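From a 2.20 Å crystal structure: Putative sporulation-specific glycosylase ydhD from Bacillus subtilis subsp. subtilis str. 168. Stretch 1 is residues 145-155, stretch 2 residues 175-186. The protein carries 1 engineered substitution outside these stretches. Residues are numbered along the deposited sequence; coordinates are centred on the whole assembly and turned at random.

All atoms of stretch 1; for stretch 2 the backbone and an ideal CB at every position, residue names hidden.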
ATOM      1  N   GLY A 145     -19.678  23.819 -11.199  1.00 30.73           N
ATOM      2  CA  GLY A 145     -18.461  23.473 -11.925  1.00 21.84           C
ATOM      3  C   GLY A 145     -17.707  22.229 -11.454  1.00 43.27           C
ATOM      4  O   GLY A 145     -16.597  21.965 -11.917  1.00 35.06           O
ATOM      5  N   TYR A 146     -18.309  21.462 -10.546  1.00 41.16           N
ATOM      6  CA  TYR A 146     -17.705  20.231 -10.014  1.00 41.68           C
ATOM      7  C   TYR A 146     -17.948  19.006 -10.895  1.00 40.59           C
ATOM      8  O   TYR A 146     -19.050  18.800 -11.401  1.00 48.44           O
ATOM      9  CB  TYR A 146     -18.222  19.951  -8.606  1.00 33.33           C
ATOM     10  CG  TYR A 146     -18.013  21.090  -7.637  1.00 46.85           C
ATOM     11  CD1 TYR A 146     -19.048  21.981  -7.344  1.00 35.82           C
ATOM     12  CD2 TYR A 146     -16.783  21.275  -7.005  1.00 45.31           C
ATOM     13  CE1 TYR A 146     -18.859  23.029  -6.451  1.00 46.36           C
ATOM     14  CE2 TYR A 146     -16.588  22.320  -6.107  1.00 51.15           C
ATOM     15  CZ  TYR A 146     -17.628  23.192  -5.839  1.00 51.40           C
ATOM     16  OH  TYR A 146     -17.434  24.225  -4.961  1.00 56.58           O
ATOM     17  N   VAL A 147     -16.908  18.191 -11.041  1.00 37.53           N
ATOM     18  CA  VAL A 147     -16.912  16.991 -11.885  1.00 32.00           C
ATOM     19  C   VAL A 147     -17.630  15.824 -11.177  1.00 36.60           C
ATOM     20  O   VAL A 147     -17.554  15.690  -9.957  1.00 32.39           O
ATOM     21  CB  VAL A 147     -15.444  16.604 -12.266  1.00 39.99           C
ATOM     22  CG1 VAL A 147     -15.382  15.444 -13.247  1.00 42.04           C
ATOM     23  CG2 VAL A 147     -14.717  17.800 -12.863  1.00 57.63           C
ATOM     24  N   LEU A 148     -18.354  15.006 -11.940  1.00 35.99           N
ATOM     25  CA  LEU A 148     -18.986  13.805 -11.397  1.00 26.71           C
ATOM     26  C   LEU A 148     -18.363  12.564 -12.006  1.00 27.67           C
ATOM     27  O   LEU A 148     -18.398  12.369 -13.218  1.00 28.21           O
ATOM     28  CB  LEU A 148     -20.509  13.817 -11.612  1.00 29.41           C
ATOM     29  CG  LEU A 148     -21.303  12.588 -11.138  1.00 32.83           C
ATOM     30  CD1 LEU A 148     -21.077  12.286  -9.677  1.00 27.49           C
ATOM     31  CD2 LEU A 148     -22.783  12.742 -11.407  1.00 26.89           C
ATOM     32  N   THR A 149     -17.757  11.740 -11.153  1.00 24.63           N
ATOM     33  CA  THR A 149     -17.185  10.469 -11.579  1.00 20.53           C
ATOM     34  C   THR A 149     -17.764   9.351 -10.716  1.00 19.87           C
ATOM     35  O   THR A 149     -18.296   9.609  -9.642  1.00 24.48           O
ATOM     36  CB  THR A 149     -15.629  10.446 -11.510  1.00 29.60           C
ATOM     37  OG1 THR A 149     -15.204  10.401 -10.143  1.00 23.49           O
ATOM     38  CG2 THR A 149     -15.016  11.667 -12.186  1.00 25.10           C
ATOM     39  N   ILE A 150     -17.666   8.116 -11.199  1.00 24.26           N
ATOM     40  CA  ILE A 150     -18.255   6.972 -10.515  1.00 20.94           C
ATOM     41  C   ILE A 150     -17.373   5.732 -10.672  1.00 23.88           C
ATOM     42  O   ILE A 150     -16.786   5.500 -11.736  1.00 32.83           O
ATOM     43  CB  ILE A 150     -19.706   6.699 -11.009  1.00 23.92           C
ATOM     44  CG1 ILE A 150     -20.340   5.528 -10.246  1.00 19.27           C
ATOM     45  CG2 ILE A 150     -19.737   6.474 -12.531  1.00 22.86           C
ATOM     46  CD1 ILE A 150     -21.815   5.352 -10.486  1.00 19.61           C
ATOM     47  N   ALA A 151     -17.248   4.964  -9.592  1.00 21.35           N
ATOM     48  CA  ALA A 151     -16.596   3.664  -9.649  1.00 23.00           C
ATOM     49  C   ALA A 151     -17.690   2.610  -9.799  1.00 29.85           C
ATOM     50  O   ALA A 151     -18.590   2.526  -8.963  1.00 26.27           O
ATOM     51  CB  ALA A 151     -15.766   3.424  -8.389  1.00 20.57           C
ATOM     52  N   VAL A 152     -17.629   1.846 -10.890  1.00 25.10           N
ATOM     53  CA  VAL A 152     -18.580   0.754 -11.152  1.00 33.30           C
ATOM     54  C   VAL A 152     -17.836  -0.577 -11.314  1.00 34.85           C
ATOM     55  O   VAL A 152     -16.669  -0.590 -11.718  1.00 35.77           O
ATOM     56  CB  VAL A 152     -19.490   1.014 -12.415  1.00 25.37           C
ATOM     57  CG1 VAL A 152     -20.387   2.231 -12.221  1.00 30.94           C
ATOM     58  CG2 VAL A 152     -18.668   1.140 -13.689  1.00 27.88           C
ATOM     59  N   PRO A 153     -18.499  -1.707 -10.985  1.00 38.68           N
ATOM     60  CA  PRO A 153     -17.870  -2.994 -11.293  1.00 33.86           C
ATOM     61  C   PRO A 153     -17.929  -3.284 -12.790  1.00 27.90           C
ATOM     62  O   PRO A 153     -18.820  -2.787 -13.483  1.00 36.23           O
ATOM     63  CB  PRO A 153     -18.729  -4.010 -10.521  1.00 37.38           C
ATOM     64  CG  PRO A 153     -19.642  -3.206  -9.650  1.00 50.99           C
ATOM     65  CD  PRO A 153     -19.796  -1.884 -10.311  1.00 31.13           C
ATOM     66  N   ALA A 154     -16.974  -4.068 -13.280  1.00 27.05           N
ATOM     67  CA  ALA A 154     -16.925  -4.444 -14.689  1.00 29.06           C
ATOM     68  C   ALA A 154     -18.126  -5.299 -15.075  1.00 20.61           C
ATOM     69  O   ALA A 154     -18.479  -6.244 -14.363  1.00 35.05           O
ATOM     70  CB  ALA A 154     -15.640  -5.181 -14.990  1.00 22.54           C
ATOM     71  N   LYS A 155     -18.752  -4.942 -16.194  1.00 34.70           N
ATOM     72  CA  LYS A 155     -19.925  -5.646 -16.710  1.00 32.94           C
ATOM     73  C   LYS A 155     -19.666  -6.086 -18.135  1.00 29.59           C
ATOM     74  O   LYS A 155     -19.063  -5.343 -18.918  1.00 27.81           O
ATOM     75  CB  LYS A 155     -21.175  -4.752 -16.670  1.00 26.70           C
ATOM     76  CG  LYS A 155     -21.794  -4.600 -15.292  1.00 37.42           C
ATOM     77  CD  LYS A 155     -23.067  -3.753 -15.307  1.00 43.00           C
ATOM     78  CE  LYS A 155     -24.230  -4.463 -15.979  1.00 39.54           C
ATOM     79  NZ  LYS A 155     -25.542  -3.904 -15.557  1.00 49.53           N
ATOM     80  N   UNK A 175     -22.874  10.978 -15.814  1.00 24.71           N
ATOM     81  CA  UNK A 175     -21.579  11.255 -15.187  1.00 25.14           C
ATOM     82  C   UNK A 175     -20.604  11.847 -16.200  1.00 31.46           C
ATOM     83  O   UNK A 175     -20.784  11.695 -17.412  1.00 26.24           O
ATOM     84  CB  UNK A 175     -20.994   9.980 -14.576  1.00 25.14           C
ATOM     85  N   UNK A 176     -19.584  12.539 -15.702  1.00 24.71           N
ATOM     86  CA  UNK A 176     -18.538  13.062 -16.565  1.00 27.16           C
ATOM     87  C   UNK A 176     -17.597  11.930 -16.948  1.00 26.25           C
ATOM     88  O   UNK A 176     -17.168  11.841 -18.093  1.00 31.65           O
ATOM     89  CB  UNK A 176     -17.776  14.198 -15.879  1.00 27.16           C
ATOM     90  N   UNK A 177     -17.267  11.079 -15.972  1.00 27.69           N
ATOM     91  CA  UNK A 177     -16.341   9.964 -16.188  1.00 19.21           C
ATOM     92  C   UNK A 177     -16.760   8.690 -15.454  1.00 23.55           C
ATOM     93  O   UNK A 177     -17.314   8.739 -14.360  1.00 23.56           O
ATOM     94  CB  UNK A 177     -14.934  10.368 -15.742  1.00 19.21           C
ATOM     95  N   UNK A 178     -16.474   7.546 -16.067  1.00 23.99           N
ATOM     96  CA  UNK A 178     -16.817   6.253 -15.491  1.00 26.18           C
ATOM     97  C   UNK A 178     -15.536   5.481 -15.239  1.00 27.48           C
ATOM     98  O   UNK A 178     -14.776   5.202 -16.174  1.00 20.93           O
ATOM     99  CB  UNK A 178     -17.759   5.468 -16.406  1.00 26.18           C
ATOM    100  N   UNK A 179     -15.282   5.173 -13.966  1.00 18.02           N
ATOM    101  CA  UNK A 179     -14.132   4.362 -13.599  1.00 25.21           C
ATOM    102  C   UNK A 179     -14.608   2.918 -13.530  1.00 25.21           C
ATOM    103  O   UNK A 179     -15.355   2.543 -12.625  1.00 24.05           O
ATOM    104  CB  UNK A 179     -13.516   4.817 -12.274  1.00 25.21           C
ATOM    105  N   UNK A 180     -14.186   2.104 -14.487  1.00 25.99           N
ATOM    106  CA  UNK A 180     -14.622   0.717 -14.519  1.00 22.03           C
ATOM    107  C   UNK A 180     -13.619  -0.127 -13.769  1.00 20.14           C
ATOM    108  O   UNK A 180     -12.449  -0.176 -14.131  1.00 28.64           O
ATOM    109  CB  UNK A 180     -14.789   0.218 -15.956  1.00 22.03           C
ATOM    110  N   UNK A 181     -14.078  -0.776 -12.704  1.00 24.66           N
ATOM    111  CA  UNK A 181     -13.184  -1.551 -11.860  1.00 26.07           C
ATOM    112  C   UNK A 181     -13.019  -2.956 -12.430  1.00 24.70           C
ATOM    113  O   UNK A 181     -13.645  -3.914 -11.971  1.00 36.12           O
ATOM    114  CB  UNK A 181     -13.710  -1.609 -10.425  1.00 26.07           C
ATOM    115  N   UNK A 182     -12.165  -3.051 -13.452  1.00 25.97           N
ATOM    116  CA  UNK A 182     -12.019  -4.260 -14.258  1.00 23.78           C
ATOM    117  C   UNK A 182     -11.026  -5.246 -13.643  1.00 27.19           C
ATOM    118  O   UNK A 182      -9.916  -5.437 -14.154  1.00 30.91           O
ATOM    119  CB  UNK A 182     -11.573  -3.892 -15.675  1.00 23.78           C
ATOM    120  N   UNK A 183     -11.444  -5.866 -12.542  1.00 26.91           N
ATOM    121  CA  UNK A 183     -10.646  -6.860 -11.821  1.00 26.23           C
ATOM    122  C   UNK A 183     -11.547  -7.677 -10.914  1.00 35.45           C
ATOM    123  O   UNK A 183     -12.749  -7.407 -10.834  1.00 31.90           O
ATOM    124  CB  UNK A 183      -9.536  -6.190 -11.009  1.00 26.23           C
ATOM    125  N   UNK A 184     -10.951  -8.650 -10.221  1.00 29.76           N
ATOM    126  CA  UNK A 184     -11.660  -9.561  -9.300  1.00 40.78           C
ATOM    127  C   UNK A 184     -12.631 -10.517  -9.991  1.00 33.53           C
ATOM    128  O   UNK A 184     -13.637 -10.924  -9.398  1.00 45.05           O
ATOM    129  CB  UNK A 184     -12.431  -8.740  -8.264  1.00 40.78           C
ATOM    130  N   UNK A 185     -12.312 -10.882 -11.234  1.00 34.58           N
ATOM    131  CA  UNK A 185     -12.974 -11.996 -11.917  1.00 35.61           C
ATOM    132  C   UNK A 185     -12.684 -13.296 -11.177  1.00 38.24           C
ATOM    133  O   UNK A 185     -13.508 -14.208 -11.149  1.00 38.17           O
ATOM    134  CB  UNK A 185     -12.516 -12.095 -13.373  1.00 35.61           C
ATOM    135  N   UNK A 186     -11.498 -13.359 -10.579  1.00 37.67           N
ATOM    136  CA  UNK A 186     -11.203 -14.321  -9.535  1.00 38.23           C
ATOM    137  C   UNK A 186     -10.681 -13.543  -8.345  1.00 37.54           C
ATOM    138  O   UNK A 186      -9.985 -12.538  -8.511  1.00 30.81           O
ATOM    139  CB  UNK A 186     -10.200 -15.378 -10.001  1.00 38.23           C
TER

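Strand 147-153 runs parallel to the backbone of 177-181. At position 175, CA-to-CB points toward stretch 1, with the ideal CB 4.2 Å from Ile150 CG2 and Leu148 alongside. A small or branched apolar residue would suit. It is Val175, whose CG1 lies 3.9 Å from Leu148 CG and 3.8 Å from Ile150 CG2.

Position 176 also points toward stretch 1; its ideal CB is a tight 3.3 Å from Leu148 O. The amide of Leu148 is a free donor within reach, so a short side chain bearing an acceptor fits, Asn, Asp or Ser among them. Asn176 is deposited: Leu148 N donates to its OD1 at 2.8 Å. A water donates to the same OD1 and to Tyr146 O, both at 2.7 Å, while Asn176 N donates to Leu148 O at 2.8 Å.

Position 177 shares a face with Thr149, its ideal CB 3.8 Å from Thr149 CG2; beta-branched or aromatic residues would do. Tyr177 sets its ring edge against Val147 CG1, which is 4.1 Å from Tyr177 CD2, and its OH is bonded elsewhere in the structure.

Position 178 turns to the face of Ile150 and Val152, where an apolar chain is expected. Met178 extends (chi1 t, chi2 t) and brings CG to 3.8 Å from Val152 CG2.

Position 179 returns to the face of Thr149 and Ala151, its ideal CB 3.4 Å from Ile150 O; a large apolar or aromatic side chain could lie along that face. Phe179 swings back over Thr149, whose CB lies 4.1 Å from the ring centroid in an off-centre CH-pi contact. Phe179 N donates to Ile150 O at 2.7 Å.

Position 180, beside Val152, suits any aliphatic residue. Ile180 puts CG1 4.0 Å from Val152 CG2 and CG2 4.0 Å from Ala154 CB.

Position 181 lies on the face of Ala151 and Pro153, and many apolar chains would fit. Met181 has CG 4.3 Å from Ala151 CB; Met181 N donates to Val152 O at 2.8 Å.

Position 182 points sideways, its ideal CB 4.3 Å from Ala154 CB; Ala182 is one of several possibilities. Stretch 1 constrains neither 183, Tyr183, nor 184, where positive phi would favour Gly, Asn or Asp and Asp184 occurs. Position 185 is also undetermined by its CB, yet Trp185 reaches back, CH2 3.7 Å from Ala154 CB. Position 186, His186, is out of reach.

Stretch 2, residues 175-186: VNYMFIMAYDWH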
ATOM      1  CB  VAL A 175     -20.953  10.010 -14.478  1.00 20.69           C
ATOM      2  CG1 VAL A 175     -21.905   9.452 -13.409  1.00 16.55           C
ATOM      3  CG2 VAL A 175     -20.528   8.934 -15.489  1.00 18.09           C
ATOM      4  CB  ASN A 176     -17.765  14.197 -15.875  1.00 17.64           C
ATOM      5  CG  ASN A 176     -18.629  15.416 -15.602  1.00 35.87           C
ATOM      6  OD1 ASN A 176     -19.170  15.579 -14.508  1.00 31.44           O
ATOM      7  ND2 ASN A 176     -18.771  16.276 -16.606  1.00 33.24           N
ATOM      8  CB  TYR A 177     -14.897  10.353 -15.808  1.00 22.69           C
ATOM      9  CG  TYR A 177     -14.327  11.490 -16.640  1.00 19.22           C
ATOM     10  CD1 TYR A 177     -13.778  11.256 -17.896  1.00 27.67           C
ATOM     11  CD2 TYR A 177     -14.354  12.802 -16.166  1.00 24.36           C
ATOM     12  CE1 TYR A 177     -13.268  12.306 -18.665  1.00 33.58           C
ATOM     13  CE2 TYR A 177     -13.855  13.850 -16.920  1.00 25.82           C
ATOM     14  CZ  TYR A 177     -13.311  13.599 -18.164  1.00 36.90           C
ATOM     15  OH  TYR A 177     -12.818  14.650 -18.903  1.00 38.50           O
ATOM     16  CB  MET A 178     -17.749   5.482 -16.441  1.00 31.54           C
ATOM     17  CG  MET A 178     -18.217   4.104 -15.967  1.00 49.57           C
ATOM     18  SD  MET A 178     -19.313   3.243 -17.145  1.00 37.23           S
ATOM     19  CE  MET A 178     -20.672   4.375 -17.162  1.00  7.65           C
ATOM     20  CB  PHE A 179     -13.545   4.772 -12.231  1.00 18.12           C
ATOM     21  CG  PHE A 179     -13.136   6.231 -12.110  1.00 18.57           C
ATOM     22  CD1 PHE A 179     -12.798   7.003 -13.219  1.00 35.32           C
ATOM     23  CD2 PHE A 179     -13.043   6.809 -10.844  1.00 23.09           C
ATOM     24  CE1 PHE A 179     -12.407   8.329 -13.075  1.00 29.39           C
ATOM     25  CE2 PHE A 179     -12.648   8.132 -10.691  1.00 36.98           C
ATOM     26  CZ  PHE A 179     -12.330   8.889 -11.810  1.00 28.53           C
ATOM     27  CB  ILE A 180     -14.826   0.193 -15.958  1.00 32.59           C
ATOM     28  CG1 ILE A 180     -15.941   0.980 -16.646  1.00 35.25           C
ATOM     29  CG2 ILE A 180     -15.160  -1.305 -15.945  1.00 22.02           C
ATOM     30  CD1 ILE A 180     -16.025   0.723 -18.101  1.00 39.76           C
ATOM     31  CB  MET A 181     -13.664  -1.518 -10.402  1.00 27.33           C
ATOM     32  CG  MET A 181     -13.759  -0.094  -9.801  1.00 37.30           C
ATOM     33  SD  MET A 181     -12.224   0.895  -9.713  1.00 33.24           S
ATOM     34  CE  MET A 181     -12.200   1.752 -11.238  1.00 40.01           C
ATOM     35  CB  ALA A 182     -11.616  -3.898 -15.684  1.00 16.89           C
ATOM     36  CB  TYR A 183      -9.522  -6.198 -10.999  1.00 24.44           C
ATOM     37  CG  TYR A 183      -9.962  -5.069 -10.092  1.00 30.42           C
ATOM     38  CD1 TYR A 183     -10.515  -5.326  -8.839  1.00 36.27           C
ATOM     39  CD2 TYR A 183      -9.808  -3.742 -10.481  1.00 21.49           C
ATOM     40  CE1 TYR A 183     -10.928  -4.294  -8.011  1.00 39.76           C
ATOM     41  CE2 TYR A 183     -10.212  -2.701  -9.652  1.00 41.03           C
ATOM     42  CZ  TYR A 183     -10.769  -2.988  -8.422  1.00 30.10           C
ATOM     43  OH  TYR A 183     -11.171  -1.967  -7.593  1.00 53.03           O
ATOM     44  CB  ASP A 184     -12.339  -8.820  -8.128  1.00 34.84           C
ATOM     45  CG  ASP A 184     -11.368  -8.465  -7.022  1.00 45.59           C
ATOM     46  OD1 ASP A 184     -10.167  -8.766  -7.162  1.00 32.52           O
ATOM     47  OD2 ASP A 184     -11.807  -7.889  -6.007  1.00 53.08           O
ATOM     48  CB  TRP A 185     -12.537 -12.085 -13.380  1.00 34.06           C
ATOM     49  CG  TRP A 185     -13.393 -11.253 -14.292  1.00 48.72           C
ATOM     50  CD1 TRP A 185     -14.652 -11.557 -14.740  1.00 47.84           C
ATOM     51  CD2 TRP A 185     -13.063  -9.979 -14.857  1.00 46.14           C
ATOM     52  NE1 TRP A 185     -15.123 -10.552 -15.549  1.00 46.96           N
ATOM     53  CE2 TRP A 185     -14.171  -9.570 -15.638  1.00 48.82           C
ATOM     54  CE3 TRP A 185     -11.940  -9.143 -14.782  1.00 30.32           C
ATOM     55  CZ2 TRP A 185     -14.187  -8.360 -16.345  1.00 35.66           C
ATOM     56  CZ3 TRP A 185     -11.953  -7.941 -15.487  1.00 22.46           C
ATOM     57  CH2 TRP A 185     -13.072  -7.560 -16.256  1.00 40.48           C
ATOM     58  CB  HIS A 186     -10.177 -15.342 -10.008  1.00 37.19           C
ATOM     59  CG  HIS A 186     -10.604 -16.094 -11.227  1.00 36.68           C
ATOM     60  ND1 HIS A 186     -11.303 -17.279 -11.164  1.00 34.94           N
ATOM     61  CD2 HIS A 186     -10.445 -15.821 -12.542  1.00 29.01           C
ATOM     62  CE1 HIS A 186     -11.544 -17.710 -12.389  1.00 33.05           C
ATOM     63  NE2 HIS A 186     -11.031 -16.845 -13.244  1.00 33.75           N
TER
HETATM   64  O   HOH W   1     -20.394  17.704 -13.489  1.00 36.59           O
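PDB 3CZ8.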